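Local structure of exopolygalacturonase (Yersinia enterocolitica, 2UVF) at residues V339-L344 with N362-A367; P44-D49 with N260-G265. The protein hydrolyses polygalacturonic acid, a main backbone of pectin, from the chain end, as a family 28 glycoside hydrolase built on a parallel beta-helix. All blocks are in the same frame, centred on the assembly; numbering follows the deposited sequence.

Contact 1. Residues V339-L344 with N362-A367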
ATOM      1  N   VAL A 339      -8.121  14.155   4.771  1.00 37.28           N
ATOM      2  CA  VAL A 339      -6.862  14.864   5.006  1.00 37.14           C
ATOM      3  C   VAL A 339      -6.210  15.389   3.725  1.00 37.99           C
ATOM      4  O   VAL A 339      -6.099  14.682   2.713  1.00 38.07           O
ATOM      5  CB  VAL A 339      -5.853  14.037   5.873  1.00 37.53           C
ATOM      6  CG1 VAL A 339      -4.656  14.884   6.271  1.00 36.28           C
ATOM      7  CG2 VAL A 339      -6.526  13.506   7.127  1.00 35.34           C
ATOM      8  N   GLU A 340      -5.810  16.659   3.784  1.00 38.42           N
ATOM      9  CA  GLU A 340      -5.066  17.299   2.717  1.00 39.16           C
ATOM     10  C   GLU A 340      -3.611  17.386   3.164  1.00 38.56           C
ATOM     11  O   GLU A 340      -3.315  18.120   4.114  1.00 38.37           O
ATOM     12  CB  GLU A 340      -5.623  18.702   2.457  1.00 40.03           C
ATOM     13  CG  GLU A 340      -4.958  19.431   1.310  1.00 42.48           C
ATOM     14  CD  GLU A 340      -5.457  18.951  -0.033  1.00 46.65           C
ATOM     15  OE1 GLU A 340      -6.556  18.341  -0.064  1.00 47.97           O
ATOM     16  OE2 GLU A 340      -4.757  19.182  -1.052  1.00 47.85           O
ATOM     17  N   ASN A 341      -2.732  16.617   2.496  1.00 37.72           N
ATOM     18  CA  ASN A 341      -1.293  16.436   2.851  1.00 37.07           C
ATOM     19  C   ASN A 341      -0.998  15.484   4.017  1.00 36.38           C
ATOM     20  O   ASN A 341      -0.978  15.901   5.166  1.00 36.85           O
ATOM     21  CB  ASN A 341      -0.549  17.765   3.093  1.00 37.18           C
ATOM     22  CG  ASN A 341      -0.779  18.797   2.000  1.00 38.07           C
ATOM     23  OD1 ASN A 341      -0.861  19.990   2.278  1.00 42.26           O
ATOM     24  ND2 ASN A 341      -0.876  18.353   0.774  1.00 35.48           N
ATOM     25  N   VAL A 342      -0.735  14.212   3.723  1.00 35.80           N
ATOM     26  CA  VAL A 342      -0.330  13.240   4.761  1.00 34.23           C
ATOM     27  C   VAL A 342       1.106  12.744   4.540  1.00 33.50           C
ATOM     28  O   VAL A 342       1.559  12.615   3.404  1.00 33.71           O
ATOM     29  CB  VAL A 342      -1.265  12.029   4.815  1.00 34.31           C
ATOM     30  CG1 VAL A 342      -0.907  11.125   5.994  1.00 33.57           C
ATOM     31  CG2 VAL A 342      -2.698  12.475   4.927  1.00 34.79           C
ATOM     32  N   TYR A 343       1.831  12.495   5.627  1.00 32.66           N
ATOM     33  CA  TYR A 343       3.160  11.903   5.529  1.00 31.68           C
ATOM     34  C   TYR A 343       3.347  10.868   6.618  1.00 31.12           C
ATOM     35  O   TYR A 343       3.483  11.213   7.801  1.00 31.12           O
ATOM     36  CB  TYR A 343       4.277  12.962   5.584  1.00 31.33           C
ATOM     37  CG  TYR A 343       5.722  12.422   5.433  1.00 30.93           C
ATOM     38  CD1 TYR A 343       6.210  11.992   4.197  1.00 31.58           C
ATOM     39  CD2 TYR A 343       6.605  12.413   6.517  1.00 31.34           C
ATOM     40  CE1 TYR A 343       7.537  11.520   4.051  1.00 30.29           C
ATOM     41  CE2 TYR A 343       7.926  11.947   6.383  1.00 29.53           C
ATOM     42  CZ  TYR A 343       8.385  11.505   5.150  1.00 29.83           C
ATOM     43  OH  TYR A 343       9.694  11.039   5.011  1.00 29.16           O
ATOM     44  N   LEU A 344       3.393   9.606   6.185  1.00 30.70           N
ATOM     45  CA  LEU A 344       3.679   8.446   7.052  1.00 30.42           C
ATOM     46  C   LEU A 344       5.106   7.980   6.783  1.00 30.70           C
ATOM     47  O   LEU A 344       5.507   7.889   5.630  1.00 31.14           O
ATOM     48  CB  LEU A 344       2.653   7.332   6.768  1.00 29.96           C
ATOM     49  CG  LEU A 344       1.192   7.830   6.661  1.00 27.39           C
ATOM     50  CD1 LEU A 344       0.247   6.726   6.129  1.00 26.89           C
ATOM     51  CD2 LEU A 344       0.667   8.435   7.995  1.00 24.02           C
ATOM     52  N   ASN A 362      -8.464  11.280   0.948  1.00 34.29           N
ATOM     53  CA  ASN A 362      -7.286  12.111   1.142  1.00 33.58           C
ATOM     54  C   ASN A 362      -6.706  12.617  -0.177  1.00 33.95           C
ATOM     55  O   ASN A 362      -6.929  12.026  -1.247  1.00 33.31           O
ATOM     56  CB  ASN A 362      -6.209  11.344   1.905  1.00 33.26           C
ATOM     57  CG  ASN A 362      -6.631  10.980   3.286  1.00 32.45           C
ATOM     58  OD1 ASN A 362      -7.662  11.447   3.769  1.00 31.96           O
ATOM     59  ND2 ASN A 362      -5.846  10.150   3.946  1.00 28.78           N
ATOM     60  N   HIS A 363      -5.985  13.736  -0.087  1.00 34.23           N
ATOM     61  CA  HIS A 363      -5.147  14.189  -1.165  1.00 34.32           C
ATOM     62  C   HIS A 363      -3.733  14.250  -0.644  1.00 34.12           C
ATOM     63  O   HIS A 363      -3.527  14.527   0.544  1.00 34.72           O
ATOM     64  CB  HIS A 363      -5.545  15.590  -1.652  1.00 34.74           C
ATOM     65  CG  HIS A 363      -6.840  15.640  -2.393  1.00 35.56           C
ATOM     66  ND1 HIS A 363      -7.434  16.828  -2.753  1.00 37.15           N
ATOM     67  CD2 HIS A 363      -7.675  14.657  -2.806  1.00 35.65           C
ATOM     68  CE1 HIS A 363      -8.565  16.572  -3.388  1.00 38.26           C
ATOM     69  NE2 HIS A 363      -8.737  15.263  -3.428  1.00 35.66           N
ATOM     70  N   ASN A 364      -2.775  14.018  -1.542  1.00 33.49           N
ATOM     71  CA  ASN A 364      -1.341  14.200  -1.274  1.00 33.21           C
ATOM     72  C   ASN A 364      -0.837  13.388  -0.089  1.00 32.50           C
ATOM     73  O   ASN A 364      -0.407  13.945   0.913  1.00 33.24           O
ATOM     74  CB  ASN A 364      -1.019  15.691  -1.093  1.00 32.78           C
ATOM     75  CG  ASN A 364      -1.673  16.553  -2.151  1.00 34.08           C
ATOM     76  OD1 ASN A 364      -1.861  16.118  -3.303  1.00 32.34           O
ATOM     77  ND2 ASN A 364      -2.065  17.774  -1.761  1.00 32.85           N
ATOM     78  N   VAL A 365      -0.958  12.067  -0.196  1.00 32.02           N
ATOM     79  CA  VAL A 365      -0.517  11.131   0.844  1.00 30.82           C
ATOM     80  C   VAL A 365       0.824  10.554   0.428  1.00 30.52           C
ATOM     81  O   VAL A 365       1.014  10.225  -0.733  1.00 30.30           O
ATOM     82  CB  VAL A 365      -1.496   9.949   1.035  1.00 30.60           C
ATOM     83  CG1 VAL A 365      -0.950   8.960   2.072  1.00 27.94           C
ATOM     84  CG2 VAL A 365      -2.928  10.449   1.400  1.00 30.02           C
ATOM     85  N   VAL A 366       1.739  10.438   1.388  1.00 30.14           N
ATOM     86  CA  VAL A 366       3.034   9.784   1.161  1.00 29.68           C
ATOM     87  C   VAL A 366       3.290   8.742   2.242  1.00 29.08           C
ATOM     88  O   VAL A 366       3.175   9.042   3.442  1.00 29.84           O
ATOM     89  CB  VAL A 366       4.215  10.826   1.074  1.00 29.81           C
ATOM     90  CG1 VAL A 366       5.612  10.112   1.027  1.00 30.65           C
ATOM     91  CG2 VAL A 366       4.041  11.703  -0.144  1.00 28.67           C
ATOM     92  N   ALA A 367       3.612   7.514   1.824  1.00 28.33           N
ATOM     93  CA  ALA A 367       4.117   6.499   2.758  1.00 27.45           C
ATOM     94  C   ALA A 367       5.568   6.096   2.454  1.00 27.19           C
ATOM     95  O   ALA A 367       5.856   5.437   1.464  1.00 26.98           O
ATOM     96  CB  ALA A 367       3.182   5.275   2.821  1.00 27.29           C
TER
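Two successive coils of the right-handed parallel beta-helix stack here, meeting at a corner where the chain bends from one face to the next. Strands 342-344 and 365-367 run parallel, their axes 4.7 Å apart and 6° from perfect alignment. The backbone stays paired through the bend: Val339 O takes the N-H of His363, His363 O that of Asn341, and Asn364 O that of Val342. Beyond the corner Val342 O accepts from Val366 N, and Val366 O receives the nearly straight N-H of Leu344 (2.8 Å, 171°) almost along its C=O axis. At the other end Asn362, with CG anti to its carbonyl carbon (chi1 -64°), lays its amide beside Val339, OD1 accepting from Val339 N at 2.9 Å. Glu340, bent at chi2, brings its carboxylate across the His363 side chain, Glu340 OE1 3.2 Å from His363 ND1, while His363 NE2 hydrogen-bonds to Glu419. Asn341 and Asn364 make the bend with positive phi, a conformation asparagine adopts more readily than most residues. Valine stacks on valine inside, Val342 CG2 meeting Val365 CG2 at 4.1 Å; next along, Leu344 lies beside the smaller Ala367. On the opposite face Val366 CG1 abuts the edge of the Tyr343 ring, 3.7 Å from Tyr343 CD1, while the phenol OH bonds to Asn368. Strand 258-264 flanks the Tyr343 strand, and strand 391-394 continues the stack beyond Val365 and Val366.

Contact 2. Residues P44-D49 with N260-G265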
ATOM      1  N   PRO A  44       8.505  14.693  -2.127  1.00 38.77           N
ATOM      2  CA  PRO A  44       7.168  14.178  -1.823  1.00 38.33           C
ATOM      3  C   PRO A  44       6.535  14.979  -0.687  1.00 37.91           C
ATOM      4  O   PRO A  44       7.246  15.504   0.178  1.00 37.11           O
ATOM      5  CB  PRO A  44       7.436  12.722  -1.385  1.00 38.56           C
ATOM      6  CG  PRO A  44       8.757  12.380  -2.006  1.00 38.09           C
ATOM      7  CD  PRO A  44       9.543  13.659  -1.972  1.00 38.21           C
ATOM      8  N   THR A  45       5.204  15.069  -0.716  1.00 37.67           N
ATOM      9  CA  THR A  45       4.395  15.808   0.274  1.00 36.62           C
ATOM     10  C   THR A  45       4.823  15.626   1.733  1.00 37.16           C
ATOM     11  O   THR A  45       4.820  14.512   2.274  1.00 35.85           O
ATOM     12  CB  THR A  45       2.904  15.437   0.104  1.00 36.54           C
ATOM     13  OG1 THR A  45       2.409  16.037  -1.102  1.00 35.10           O
ATOM     14  CG2 THR A  45       2.068  15.877   1.307  1.00 34.91           C
ATOM     15  N   LEU A  46       5.180  16.749   2.356  1.00 38.00           N
ATOM     16  CA  LEU A  46       5.614  16.816   3.750  1.00 38.97           C
ATOM     17  C   LEU A  46       6.832  15.930   4.068  1.00 39.96           C
ATOM     18  O   LEU A  46       7.148  15.689   5.248  1.00 39.86           O
ATOM     19  CB  LEU A  46       4.442  16.538   4.700  1.00 39.62           C
ATOM     20  CG  LEU A  46       3.420  17.669   4.871  1.00 40.13           C
ATOM     21  CD1 LEU A  46       2.140  17.137   5.417  1.00 39.42           C
ATOM     22  CD2 LEU A  46       3.967  18.762   5.786  1.00 41.34           C
ATOM     23  N   ALA A  47       7.510  15.470   3.014  1.00 40.51           N
ATOM     24  CA  ALA A  47       8.680  14.600   3.131  1.00 42.07           C
ATOM     25  C   ALA A  47       9.937  15.366   3.578  1.00 43.02           C
ATOM     26  O   ALA A  47      11.052  15.108   3.108  1.00 42.77           O
ATOM     27  CB  ALA A  47       8.930  13.863   1.801  1.00 41.77           C
ATOM     28  N   TYR A  48       9.746  16.321   4.485  1.00 44.52           N
ATOM     29  CA  TYR A  48      10.854  17.136   4.977  1.00 45.39           C
ATOM     30  C   TYR A  48      10.701  17.523   6.443  1.00 45.88           C
ATOM     31  O   TYR A  48       9.648  17.321   7.061  1.00 46.19           O
ATOM     32  CB  TYR A  48      11.090  18.360   4.084  1.00 45.39           C
ATOM     33  CG  TYR A  48       9.962  19.356   4.086  1.00 45.91           C
ATOM     34  CD1 TYR A  48       9.907  20.367   5.042  1.00 46.37           C
ATOM     35  CD2 TYR A  48       8.964  19.298   3.130  1.00 46.50           C
ATOM     36  CE1 TYR A  48       8.883  21.283   5.055  1.00 47.15           C
ATOM     37  CE2 TYR A  48       7.934  20.219   3.127  1.00 47.95           C
ATOM     38  CZ  TYR A  48       7.901  21.210   4.096  1.00 46.38           C
ATOM     39  OH  TYR A  48       6.875  22.121   4.107  1.00 46.27           O
ATOM     40  N   ASP A  49      11.773  18.094   6.973  1.00 46.66           N
ATOM     41  CA  ASP A  49      11.996  18.206   8.399  1.00 47.11           C
ATOM     42  C   ASP A  49      12.718  19.521   8.661  1.00 46.84           C
ATOM     43  O   ASP A  49      12.917  20.307   7.748  1.00 46.84           O
ATOM     44  CB  ASP A  49      12.921  17.049   8.819  1.00 47.67           C
ATOM     45  CG  ASP A  49      12.458  16.375  10.059  1.00 49.12           C
ATOM     46  OD1 ASP A  49      13.155  15.464  10.549  1.00 51.24           O
ATOM     47  OD2 ASP A  49      11.376  16.765  10.543  1.00 53.93           O
ATOM     48  N   ASN A 260      -2.240  18.714   6.449  1.00 41.14           N
ATOM     49  CA  ASN A 260      -0.856  18.590   6.908  1.00 40.98           C
ATOM     50  C   ASN A 260      -0.712  17.698   8.146  1.00 39.97           C
ATOM     51  O   ASN A 260      -0.319  18.165   9.210  1.00 39.95           O
ATOM     52  CB  ASN A 260      -0.204  19.979   7.140  1.00 40.64           C
ATOM     53  CG  ASN A 260      -0.506  20.983   6.030  1.00 43.02           C
ATOM     54  OD1 ASN A 260      -0.689  20.620   4.857  1.00 46.04           O
ATOM     55  ND2 ASN A 260      -0.546  22.268   6.395  1.00 43.21           N
ATOM     56  N   ILE A 261      -1.034  16.414   8.004  1.00 39.29           N
ATOM     57  CA  ILE A 261      -0.837  15.441   9.102  1.00 39.18           C
ATOM     58  C   ILE A 261       0.338  14.485   8.831  1.00 38.64           C
ATOM     59  O   ILE A 261       0.469  13.937   7.743  1.00 38.48           O
ATOM     60  CB  ILE A 261      -2.136  14.629   9.447  1.00 39.24           C
ATOM     61  CG1 ILE A 261      -3.315  15.588   9.724  1.00 40.20           C
ATOM     62  CG2 ILE A 261      -1.883  13.719  10.617  1.00 37.63           C
ATOM     63  CD1 ILE A 261      -4.668  14.924   9.906  1.00 39.28           C
ATOM     64  N   ARG A 262       1.167  14.278   9.850  1.00 38.31           N
ATOM     65  CA  ARG A 262       2.420  13.533   9.721  1.00 37.85           C
ATOM     66  C   ARG A 262       2.566  12.530  10.858  1.00 37.30           C
ATOM     67  O   ARG A 262       2.352  12.869  12.023  1.00 37.00           O
ATOM     68  CB  ARG A 262       3.626  14.487   9.735  1.00 37.50           C
ATOM     69  CG  ARG A 262       3.693  15.440   8.553  1.00 38.23           C
ATOM     70  CD  ARG A 262       4.848  16.389   8.693  1.00 37.79           C
ATOM     71  NE  ARG A 262       6.046  15.876   8.043  1.00 38.21           N
ATOM     72  CZ  ARG A 262       7.075  15.306   8.656  1.00 37.69           C
ATOM     73  NH1 ARG A 262       7.093  15.161   9.975  1.00 39.06           N
ATOM     74  NH2 ARG A 262       8.100  14.888   7.935  1.00 39.10           N
ATOM     75  N   ILE A 263       2.929  11.295  10.510  1.00 36.56           N
ATOM     76  CA  ILE A 263       3.202  10.257  11.504  1.00 35.43           C
ATOM     77  C   ILE A 263       4.526   9.576  11.144  1.00 35.55           C
ATOM     78  O   ILE A 263       4.675   9.052  10.036  1.00 35.44           O
ATOM     79  CB  ILE A 263       2.038   9.240  11.605  1.00 35.61           C
ATOM     80  CG1 ILE A 263       0.695   9.984  11.582  1.00 33.86           C
ATOM     81  CG2 ILE A 263       2.229   8.330  12.832  1.00 34.02           C
ATOM     82  CD1 ILE A 263      -0.528   9.104  11.673  1.00 35.12           C
ATOM     83  N   THR A 264       5.484   9.587  12.073  1.00 35.07           N
ATOM     84  CA  THR A 264       6.879   9.281  11.727  1.00 34.64           C
ATOM     85  C   THR A 264       7.590   8.585  12.878  1.00 34.50           C
ATOM     86  O   THR A 264       7.002   8.327  13.924  1.00 34.63           O
ATOM     87  CB  THR A 264       7.689  10.578  11.368  1.00 34.73           C
ATOM     88  OG1 THR A 264       7.721  11.439  12.509  1.00 33.79           O
ATOM     89  CG2 THR A 264       7.088  11.334  10.177  1.00 33.03           C
ATOM     90  N   GLY A 265       8.867   8.291  12.677  1.00 34.66           N
ATOM     91  CA  GLY A 265       9.696   7.688  13.706  1.00 34.60           C
ATOM     92  C   GLY A 265       9.780   6.196  13.476  1.00 35.09           C
ATOM     93  O   GLY A 265       8.890   5.609  12.843  1.00 35.15           O
TER
HETATM   94  O   HOH W   1      10.147  13.976  11.157  1.00 39.63           O
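Hydrogen bonding centres on one carbonyl. Arg262 presents NE and NH2 side-on to Leu46 O, which lies in the guanidinium plane, at the edge, and takes both N-H groups at 3.0 Å. The NE bond uses an in-plane lone pair of the oxygen, whereas NH2 comes in nearly along the C=O axis. The arginine chain reaches there by bending at chi3 (92°), and NH1 is held by Thr208, so the rotation of the group is fixed from two directions. Arginine suits this place because its flat end offers several N-H groups at the tip of a long apolar stem.

That stem supplies the apolar part. Leu46 points at the strand and crosses Arg262 obliquely. Leu46 CB lies 3.8 Å from Arg262 NE, and Leu46 CD2 rests 3.9 Å from Arg262 CD. The other branch, Leu46 CD1, reaches past the stem to CA of Asn260 at 3.6 Å. A type II beta turn from Pro44 to Ala47 carries Leu46 at its third position with phi 58°, an uncommon conformation for a branched apolar residue; leucine suits the place because its two methyls meet the Arg262 stem and Asn260. The turn belongs to the fibronectin type III-like N-terminal domain, and strand 260-264 to the catalytic parallel beta-helix, so the contact docks one domain on the outer wall of the other.

Electrostatics add a looser tie. Asp49 OD2 stands 4.6 Å from Arg262 NH2, too far for a salt bridge, and pairs instead with Arg188. A water donates to the same OD2 and accepts weakly from Arg262 NH1.

Contacts 1 and 2 have their centres about 8 Å apart and lie on consecutive coils of the beta-helix, since strands 258-264 and 342-345 are neighbours. The backbone joins them directly: Asn260 N lies 2.6 Å from Glu340 O, and Ile263 N 2.8 Å from Tyr343 O, both probable hydrogen bonds. The turn of contact 2 also spans the coils, with Leu46 touching Asn341 and Tyr343, and Thr45 reaching Asn364. Thus this turn of the N-terminal domain touches three successive coils. The glycan pocket lies apart from contact 1, the side chain of Asn362 being about 13 Å from a bound galacturonic acid unit.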